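Local atomic coordinates of probable adhesion protein (PDB entry 6R3Z), a protein that probably serves as a periplasmic solute-binding protein of a metal transport system, capturing divalent ions such as ferrous iron through a cluster of histidines. Residues T12-Y16 with H111-S115; V31-P35 with F69-M73; V123-A127 with A145-A149. All coordinates share one frame; numbering follows the deposited sequence.

Interaction 1: residues T12-Y16 with H111-S115; sequences TLHPY and HTFLS. With NI (nickel (II) ion), chain B.
Pro15 and Phe113 mark the nearest approach of the two backbones, their CA atoms 6.6 Å apart. One segment enters helix 14-24, with Leu13 at the N-cap position and Pro15 in the first turn, where a residue without an amide hydrogen costs no helical bond. The other is a type I beta turn from His111 to Leu114, closed by the bond from Leu114 N to His111 O, and it leads into helix 116-133.

Phe113 carries the contact. Its CG stands between the backbone N and the carbonyl carbon (chi1 46°), a torsion that swings the ring out of the turn and against the helix start. Three side chains receive it. Pro15 CG meets Phe113 CD1 at 3.6 Å. Leu13 CD1 meets Phe113 CE2 at 3.8 Å. Tyr16 OH comes to the ring edge, 3.6 Å from Phe113 CD2. The Tyr16 and Phe113 planes are inclined by 73°, with centroids 5.9 Å apart, an oblique aromatic pair. The tyrosine hydroxyl has its hydrogen-bonding partner in Gln122, and Thr112 OG1 has one in Asn88, which suits both polar groups to a buried place.

His111 points away from the helix start and gives NE2 to the nickel ion at 2.2 Å; His41, His66, His177, His199 and His250 complete the six-histidine site. Its ND1 is hydrogen-bonded to Asn109 OD1, a second-shell bond that would fix the rotation of the imidazole. No hydrogen bond joins the segments: their direct contact is chiefly apolar, a Phe113 wedge whose side chain comes within about 4 Å of the side chains of the nickel ligands His66 and His250.

Interaction 2: residues V31-P35 with F69-M73; sequences VPLIP and FAERM
Leu33 and Ala70 lie closest in backbone, 7.6 Å between CA atoms, where the chain leaving strand 29-32 runs beside helix 68-76. The helix offers one face, made by Phe69, Ala70 and Met73. Ala70 forms its low point: a lone methyl leaves room for the branched end of Leu33, whose CD2 settles against Ala70 CB at 4.0 Å.

Phe69 and Met73, one helical turn apart, rise as the bumps on this face, and Ile34 meets both. Its CG2 branch is lodged between them, 3.7 Å from Phe69 CE1 and 4.2 Å from Met73 SD. The longer branch of Ile34 is extended (chi2 176°), carrying CD1 to Phe69 CZ at 4.0 Å, and the two side chains cross at about a right angle. A beta-branched residue suits this spot because both its branches lie along the rim atoms of Phe69 while CG2 also touches the methionine sulfur.

Met73 bends at its last torsion (chi3 70°), which brings the methyl over the backbone of the opposite segment: CE lies 3.6 Å from Leu33 O and 4.1 Å from Leu33 CB. The sulfur sits at the edge of the Phe69 ring, in its plane; an unbranched, flexible side chain can take this bent path. Leu33 O is buried here without a hydrogen-bonding partner in the model. Phe69 also has an edge-to-face partner in Tyr43, and Leu33 and Met73 both reach Ile53 of helix 47-53. Hydrophobic residues from the loop after strand 29-32 thus interlock with a helix covering the parallel sheet, as in the alpha/beta lobes of solute-binding proteins.

Interaction 3: residues V123-A127 with A145-A149; sequences VNTIA and ARAYA
Arg146 reaches across to Asn124 although its CB points away from the other helix. CB and CG make no close contact with the opposite segment; the chain turns back at chi2 (-56°), and from CG onward the aliphatic part runs across the gap toward the other helix until CD and NE are each 4.2 Å from Asn124 OD1. At CZ the group has arrived over the amide, whose CG lies above one face of the guanidinium; the two planes are 57° apart. NH2 comes within 2.9 Å of Asn124 OD1, but the angle is too poor for a hydrogen bond. Instead NH2 donates to a water at 3.0 Å, in the guanidinium plane, and that water donates to Asn124 O at 2.7 Å. A long, flexible, charged chain suits this exposed border.

Deeper in the interface, the small Ala127 and Ala145 allow a close approach, their CB atoms 3.6 Å apart. Val123 and Tyr148 pack alongside: Val123 CG1 meets Ala145 CB, while Val123 CG2 comes to the edge of the Tyr148 ring, 3.8 Å from Tyr148 CD2. Tyr148 directs that ring off its helix with CG anti to the backbone N.

The two segments run nearly antiparallel, at 169°, with axes 9.9 Å apart, as neighbouring parts of the long helices 116-133 and 138-160. Val123 and Ala127 also touch helix 14-24, through Tyr19 and Ile23, and Tyr148 reaches both that helix and helix 260-277.

From the N terminus, strand 8-11 leads to helix 14-24, whose start waits almost a hundred residues for the turn at 111-115 and so closes the long loop of interaction 1. Within that loop lies the shorter one of interaction 2, running from the end of strand 29-32 to helix 68-76. The two contacts touch, Thr12 CG2 lying 3.5 Å from Ala70 CB. Interaction 3 follows in series, closing the short helical hairpin between helices 116-133 and 138-160; it meets interaction 1 loosely through Tyr16 and Ile126, but not interaction 2. Together they tie the first sheet to its covering helix, the metal-site turn and this helical hairpin.

Interaction 1: residues T12-Y16 with H111-S115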
loop_
_atom_site.group_PDB
_atom_site.type_symbol
_atom_site.label_atom_id
_atom_site.label_comp_id
_atom_site.label_asym_id
_atom_site.label_seq_id
_atom_site.Cartn_x
_atom_site.Cartn_y
_atom_site.Cartn_z
ATOM N N THR A 12 -1.449 -11.059 3.075
ATOM C CA THR A 12 -2.005 -10.999 1.721
ATOM C C THR A 12 -1.205 -10.152 0.734
ATOM O O THR A 12 -1.176 -10.482 -0.455
ATOM C CB THR A 12 -3.471 -10.525 1.775
ATOM O OG1 THR A 12 -3.490 -9.166 2.201
ATOM C CG2 THR A 12 -4.343 -11.373 2.711
ATOM N N LEU A 13 -0.697 -9.002 1.184
ATOM C CA LEU A 13 0.046 -8.048 0.360
ATOM C C LEU A 13 1.423 -7.805 0.976
ATOM O O LEU A 13 1.581 -7.917 2.199
ATOM C CB LEU A 13 -0.720 -6.712 0.233
ATOM C CG LEU A 13 -2.207 -6.803 -0.191
ATOM C CD1 LEU A 13 -2.926 -5.502 0.067
ATOM C CD2 LEU A 13 -2.356 -7.206 -1.675
ATOM N N HIS A 14 2.408 -7.442 0.127
ATOM C CA HIS A 14 3.793 -7.196 0.550
ATOM C C HIS A 14 3.925 -6.318 1.802
ATOM O O HIS A 14 4.657 -6.716 2.712
ATOM C CB HIS A 14 4.651 -6.625 -0.586
ATOM C CG HIS A 14 4.888 -7.595 -1.697
ATOM N ND1 HIS A 14 3.895 -7.905 -2.608
ATOM C CD2 HIS A 14 6.009 -8.270 -2.027
ATOM C CE1 HIS A 14 4.444 -8.751 -3.465
ATOM N NE2 HIS A 14 5.702 -9.021 -3.139
ATOM N N PRO A 15 3.229 -5.147 1.900
ATOM C CA PRO A 15 3.384 -4.303 3.108
ATOM C C PRO A 15 3.033 -5.056 4.380
ATOM O O PRO A 15 3.734 -4.873 5.369
ATOM C CB PRO A 15 2.432 -3.135 2.847
ATOM C CG PRO A 15 2.401 -3.026 1.349
ATOM C CD PRO A 15 2.330 -4.484 0.930
ATOM N N TYR A 16 1.999 -5.944 4.331
ATOM C CA TYR A 16 1.594 -6.718 5.514
ATOM C C TYR A 16 2.641 -7.749 5.900
ATOM O O TYR A 16 2.849 -7.957 7.092
ATOM C CB TYR A 16 0.187 -7.306 5.372
ATOM C CG TYR A 16 -0.836 -6.200 5.221
ATOM C CD1 TYR A 16 -1.370 -5.557 6.339
ATOM C CD2 TYR A 16 -1.174 -5.707 3.963
ATOM C CE1 TYR A 16 -2.248 -4.469 6.205
ATOM C CE2 TYR A 16 -2.030 -4.609 3.815
ATOM C CZ TYR A 16 -2.567 -3.994 4.938
ATOM O OH TYR A 16 -3.402 -2.908 4.776
ATOM N N HIS A 111 -5.931 1.743 -0.115
ATOM C CA HIS A 111 -4.455 1.827 -0.050
ATOM C C HIS A 111 -3.909 2.484 1.225
ATOM O O HIS A 111 -2.982 3.301 1.158
ATOM C CB HIS A 111 -3.908 2.533 -1.303
ATOM C CG HIS A 111 -4.291 1.861 -2.578
ATOM N ND1 HIS A 111 -5.468 2.191 -3.236
ATOM C CD2 HIS A 111 -3.628 0.921 -3.302
ATOM C CE1 HIS A 111 -5.490 1.437 -4.326
ATOM N NE2 HIS A 111 -4.414 0.642 -4.400
ATOM N N THR A 112 -4.488 2.121 2.389
ATOM C CA THR A 112 -4.092 2.675 3.704
ATOM C C THR A 112 -2.619 2.366 4.019
ATOM O O THR A 112 -1.953 3.156 4.717
ATOM C CB THR A 112 -4.998 2.114 4.805
ATOM O OG1 THR A 112 -4.815 0.693 4.863
ATOM C CG2 THR A 112 -6.490 2.469 4.591
ATOM N N PHE A 113 -2.098 1.224 3.478
ATOM C CA PHE A 113 -0.691 0.827 3.690
ATOM C C PHE A 113 0.303 1.811 3.052
ATOM O O PHE A 113 1.475 1.790 3.410
ATOM C CB PHE A 113 -0.425 -0.608 3.214
ATOM C CG PHE A 113 -1.012 -0.919 1.858
ATOM C CD1 PHE A 113 -0.268 -0.713 0.695
ATOM C CD2 PHE A 113 -2.302 -1.432 1.739
ATOM C CE1 PHE A 113 -0.804 -1.019 -0.560
ATOM C CE2 PHE A 113 -2.847 -1.720 0.475
ATOM C CZ PHE A 113 -2.097 -1.494 -0.667
ATOM N N LEU A 114 -0.146 2.676 2.130
ATOM C CA LEU A 114 0.766 3.656 1.538
ATOM C C LEU A 114 0.668 5.000 2.270
ATOM O O LEU A 114 0.448 6.035 1.669
ATOM C CB LEU A 114 0.609 3.774 0.012
ATOM C CG LEU A 114 0.841 2.469 -0.771
ATOM C CD1 LEU A 114 0.365 2.588 -2.203
ATOM C CD2 LEU A 114 2.285 2.020 -0.711
ATOM N N SER A 115 0.763 4.947 3.588
ATOM C CA SER A 115 0.719 6.096 4.492
ATOM C C SER A 115 1.549 5.695 5.685
ATOM O O SER A 115 1.375 4.583 6.196
ATOM C CB SER A 115 -0.705 6.368 4.963
ATOM O OG SER A 115 -0.730 7.151 6.155
HETATM NI NI NI B . -4.104 -1.007 -5.828
#

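Interaction 2: residues V31-P35 with F69-M73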
loop_
_atom_site.group_PDB
_atom_site.type_symbol
_atom_site.label_atom_id
_atom_site.label_comp_id
_atom_site.label_asym_id
_atom_site.label_seq_id
_atom_site.Cartn_x
_atom_site.Cartn_y
_atom_site.Cartn_z
ATOM N N VAL A 31 3.440 -16.277 6.640
ATOM C CA VAL A 31 3.156 -17.067 5.444
ATOM C C VAL A 31 2.356 -16.277 4.411
ATOM O O VAL A 31 1.172 -16.046 4.634
ATOM C CB VAL A 31 2.457 -18.426 5.796
ATOM C CG1 VAL A 31 2.320 -19.320 4.561
ATOM C CG2 VAL A 31 3.163 -19.170 6.933
ATOM N N PRO A 32 2.935 -15.917 3.241
ATOM C CA PRO A 32 2.139 -15.223 2.213
ATOM C C PRO A 32 1.078 -16.163 1.646
ATOM O O PRO A 32 1.351 -17.354 1.428
ATOM C CB PRO A 32 3.171 -14.862 1.137
ATOM C CG PRO A 32 4.504 -14.975 1.835
ATOM C CD PRO A 32 4.320 -16.112 2.783
ATOM N N LEU A 33 -0.140 -15.633 1.464
ATOM C CA LEU A 33 -1.253 -16.415 0.929
ATOM C C LEU A 33 -1.093 -16.652 -0.553
ATOM O O LEU A 33 -1.612 -17.647 -1.080
ATOM C CB LEU A 33 -2.585 -15.730 1.212
ATOM C CG LEU A 33 -3.426 -16.351 2.336
ATOM C CD1 LEU A 33 -2.724 -16.218 3.702
ATOM C CD2 LEU A 33 -4.795 -15.670 2.417
ATOM N N ILE A 34 -0.437 -15.713 -1.239
ATOM C CA ILE A 34 -0.234 -15.821 -2.693
ATOM C C ILE A 34 1.265 -15.688 -3.028
ATOM O O ILE A 34 1.981 -14.981 -2.307
ATOM C CB ILE A 34 -1.162 -14.867 -3.513
ATOM C CG1 ILE A 34 -0.700 -13.391 -3.496
ATOM C CG2 ILE A 34 -2.625 -14.997 -3.060
ATOM C CD1 ILE A 34 -1.562 -12.402 -4.400
ATOM N N PRO A 35 1.765 -16.356 -4.090
ATOM C CA PRO A 35 3.208 -16.273 -4.392
ATOM C C PRO A 35 3.674 -14.873 -4.794
ATOM O O PRO A 35 2.880 -14.029 -5.222
ATOM C CB PRO A 35 3.393 -17.258 -5.557
ATOM C CG PRO A 35 2.201 -18.145 -5.515
ATOM C CD PRO A 35 1.080 -17.288 -5.014
ATOM N N PHE A 69 -9.893 -11.184 -2.456
ATOM C CA PHE A 69 -9.501 -12.546 -2.836
ATOM C C PHE A 69 -9.238 -13.414 -1.612
ATOM O O PHE A 69 -9.608 -14.592 -1.613
ATOM C CB PHE A 69 -8.259 -12.556 -3.763
ATOM C CG PHE A 69 -6.974 -11.978 -3.214
ATOM C CD1 PHE A 69 -6.101 -12.765 -2.465
ATOM C CD2 PHE A 69 -6.612 -10.666 -3.486
ATOM C CE1 PHE A 69 -4.905 -12.237 -1.969
ATOM C CE2 PHE A 69 -5.408 -10.138 -2.997
ATOM C CZ PHE A 69 -4.568 -10.924 -2.232
ATOM N N ALA A 70 -8.630 -12.828 -0.557
ATOM C CA ALA A 70 -8.264 -13.572 0.652
ATOM C C ALA A 70 -9.481 -14.104 1.426
ATOM O O ALA A 70 -9.452 -15.252 1.865
ATOM C CB ALA A 70 -7.374 -12.729 1.541
ATOM N N GLU A 71 -10.564 -13.314 1.525
ATOM C CA GLU A 71 -11.815 -13.750 2.170
ATOM C C GLU A 71 -12.439 -14.922 1.410
ATOM O O GLU A 71 -12.973 -15.838 2.037
ATOM C CB GLU A 71 -12.835 -12.608 2.244
ATOM C CG GLU A 71 -12.487 -11.504 3.233
ATOM C CD GLU A 71 -13.468 -10.347 3.160
ATOM O OE1 GLU A 71 -14.677 -10.569 3.394
ATOM O OE2 GLU A 71 -13.029 -9.218 2.847
ATOM N N ARG A 72 -12.373 -14.888 0.055
ATOM C CA ARG A 72 -12.910 -15.960 -0.789
ATOM C C ARG A 72 -12.072 -17.236 -0.595
ATOM O O ARG A 72 -12.632 -18.328 -0.445
ATOM C CB ARG A 72 -12.954 -15.534 -2.270
ATOM C CG ARG A 72 -13.982 -14.441 -2.565
ATOM C CD ARG A 72 -14.122 -14.171 -4.062
ATOM N NE ARG A 72 -13.101 -13.243 -4.567
ATOM C CZ ARG A 72 -13.225 -11.916 -4.596
ATOM N NH1 ARG A 72 -12.244 -11.163 -5.075
ATOM N NH2 ARG A 72 -14.328 -11.333 -4.135
ATOM N N MET A 73 -10.731 -17.083 -0.534
ATOM C CA MET A 73 -9.813 -18.203 -0.308
ATOM C C MET A 73 -10.105 -18.867 1.040
ATOM O O MET A 73 -10.147 -20.096 1.103
ATOM C CB MET A 73 -8.346 -17.738 -0.355
ATOM C CG MET A 73 -7.855 -17.337 -1.731
ATOM S SD MET A 73 -6.231 -16.530 -1.602
ATOM C CE MET A 73 -5.177 -17.930 -1.141
#

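Interaction 3: residues V123-A127 with A145-A149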
loop_
_atom_site.group_PDB
_atom_site.type_symbol
_atom_site.label_atom_id
_atom_site.label_comp_id
_atom_site.label_asym_id
_atom_site.label_seq_id
_atom_site.Cartn_x
_atom_site.Cartn_y
_atom_site.Cartn_z
ATOM N N VAL A 123 0.121 -1.454 12.252
ATOM C CA VAL A 123 1.173 -2.206 12.949
ATOM C C VAL A 123 0.770 -2.393 14.424
ATOM O O VAL A 123 0.835 -3.523 14.932
ATOM C CB VAL A 123 2.563 -1.535 12.770
ATOM C CG1 VAL A 123 3.566 -2.000 13.829
ATOM C CG2 VAL A 123 3.103 -1.812 11.364
ATOM N N ASN A 124 0.304 -1.306 15.082
ATOM C CA ASN A 124 -0.108 -1.372 16.488
ATOM C C ASN A 124 -1.320 -2.282 16.696
ATOM O O ASN A 124 -1.335 -3.069 17.644
ATOM C CB ASN A 124 -0.315 0.028 17.065
ATOM C CG ASN A 124 0.984 0.797 17.196
ATOM O OD1 ASN A 124 2.058 0.224 17.423
ATOM N ND2 ASN A 124 0.907 2.113 17.112
ATOM N N THR A 125 -2.282 -2.248 15.758
ATOM C CA THR A 125 -3.482 -3.097 15.817
ATOM C C THR A 125 -3.096 -4.565 15.656
ATOM O O THR A 125 -3.540 -5.413 16.444
ATOM C CB THR A 125 -4.514 -2.629 14.785
ATOM O OG1 THR A 125 -4.990 -1.338 15.193
ATOM C CG2 THR A 125 -5.712 -3.578 14.677
ATOM N N ILE A 126 -2.245 -4.861 14.638
ATOM C CA ILE A 126 -1.781 -6.226 14.406
ATOM C C ILE A 126 -1.063 -6.778 15.660
ATOM O O ILE A 126 -1.396 -7.874 16.110
ATOM C CB ILE A 126 -0.924 -6.323 13.107
ATOM C CG1 ILE A 126 -1.781 -5.974 11.851
ATOM C CG2 ILE A 126 -0.319 -7.726 12.952
ATOM C CD1 ILE A 126 -0.963 -5.504 10.616
ATOM N N ALA A 127 -0.118 -6.010 16.236
ATOM C CA ALA A 127 0.648 -6.440 17.413
ATOM C C ALA A 127 -0.261 -6.748 18.613
ATOM O O ALA A 127 -0.038 -7.741 19.304
ATOM C CB ALA A 127 1.677 -5.380 17.799
ATOM N N ALA A 145 6.607 -3.683 17.734
ATOM C CA ALA A 145 5.746 -2.755 17.017
ATOM C C ALA A 145 6.179 -1.302 17.321
ATOM O O ALA A 145 6.287 -0.494 16.393
ATOM C CB ALA A 145 4.285 -2.978 17.387
ATOM N N ARG A 146 6.508 -1.002 18.592
ATOM C CA ARG A 146 6.946 0.348 18.954
ATOM C C ARG A 146 8.284 0.720 18.281
ATOM O O ARG A 146 8.398 1.839 17.779
ATOM C CB ARG A 146 6.975 0.562 20.482
ATOM C CG ARG A 146 5.610 0.395 21.170
ATOM C CD ARG A 146 4.497 1.294 20.625
ATOM N NE ARG A 146 3.216 1.096 21.322
ATOM C CZ ARG A 146 2.330 0.142 21.037
ATOM N NH1 ARG A 146 1.196 0.054 21.723
ATOM N NH2 ARG A 146 2.576 -0.738 20.069
ATOM N N ALA A 147 9.256 -0.223 18.212
ATOM C CA ALA A 147 10.549 0.011 17.539
ATOM C C ALA A 147 10.327 0.222 16.027
ATOM O O ALA A 147 10.923 1.127 15.429
ATOM C CB ALA A 147 11.491 -1.164 17.763
ATOM N N TYR A 148 9.412 -0.550 15.439
ATOM C CA TYR A 148 9.139 -0.455 14.011
ATOM C C TYR A 148 8.509 0.901 13.671
ATOM O O TYR A 148 8.966 1.552 12.730
ATOM C CB TYR A 148 8.270 -1.620 13.522
ATOM C CG TYR A 148 8.124 -1.686 12.014
ATOM C CD1 TYR A 148 9.244 -1.697 11.180
ATOM C CD2 TYR A 148 6.869 -1.826 11.423
ATOM C CE1 TYR A 148 9.115 -1.832 9.793
ATOM C CE2 TYR A 148 6.726 -1.912 10.039
ATOM C CZ TYR A 148 7.850 -1.940 9.230
ATOM O OH TYR A 148 7.694 -2.035 7.868
ATOM N N ALA A 149 7.521 1.340 14.483
ATOM C CA ALA A 149 6.849 2.643 14.357
ATOM C C ALA A 149 7.874 3.789 14.477
ATOM O O ALA A 149 7.765 4.773 13.746
ATOM C CB ALA A 149 5.772 2.783 15.426
HETATM O O HOH W 1 0.168 -2.498 19.820
#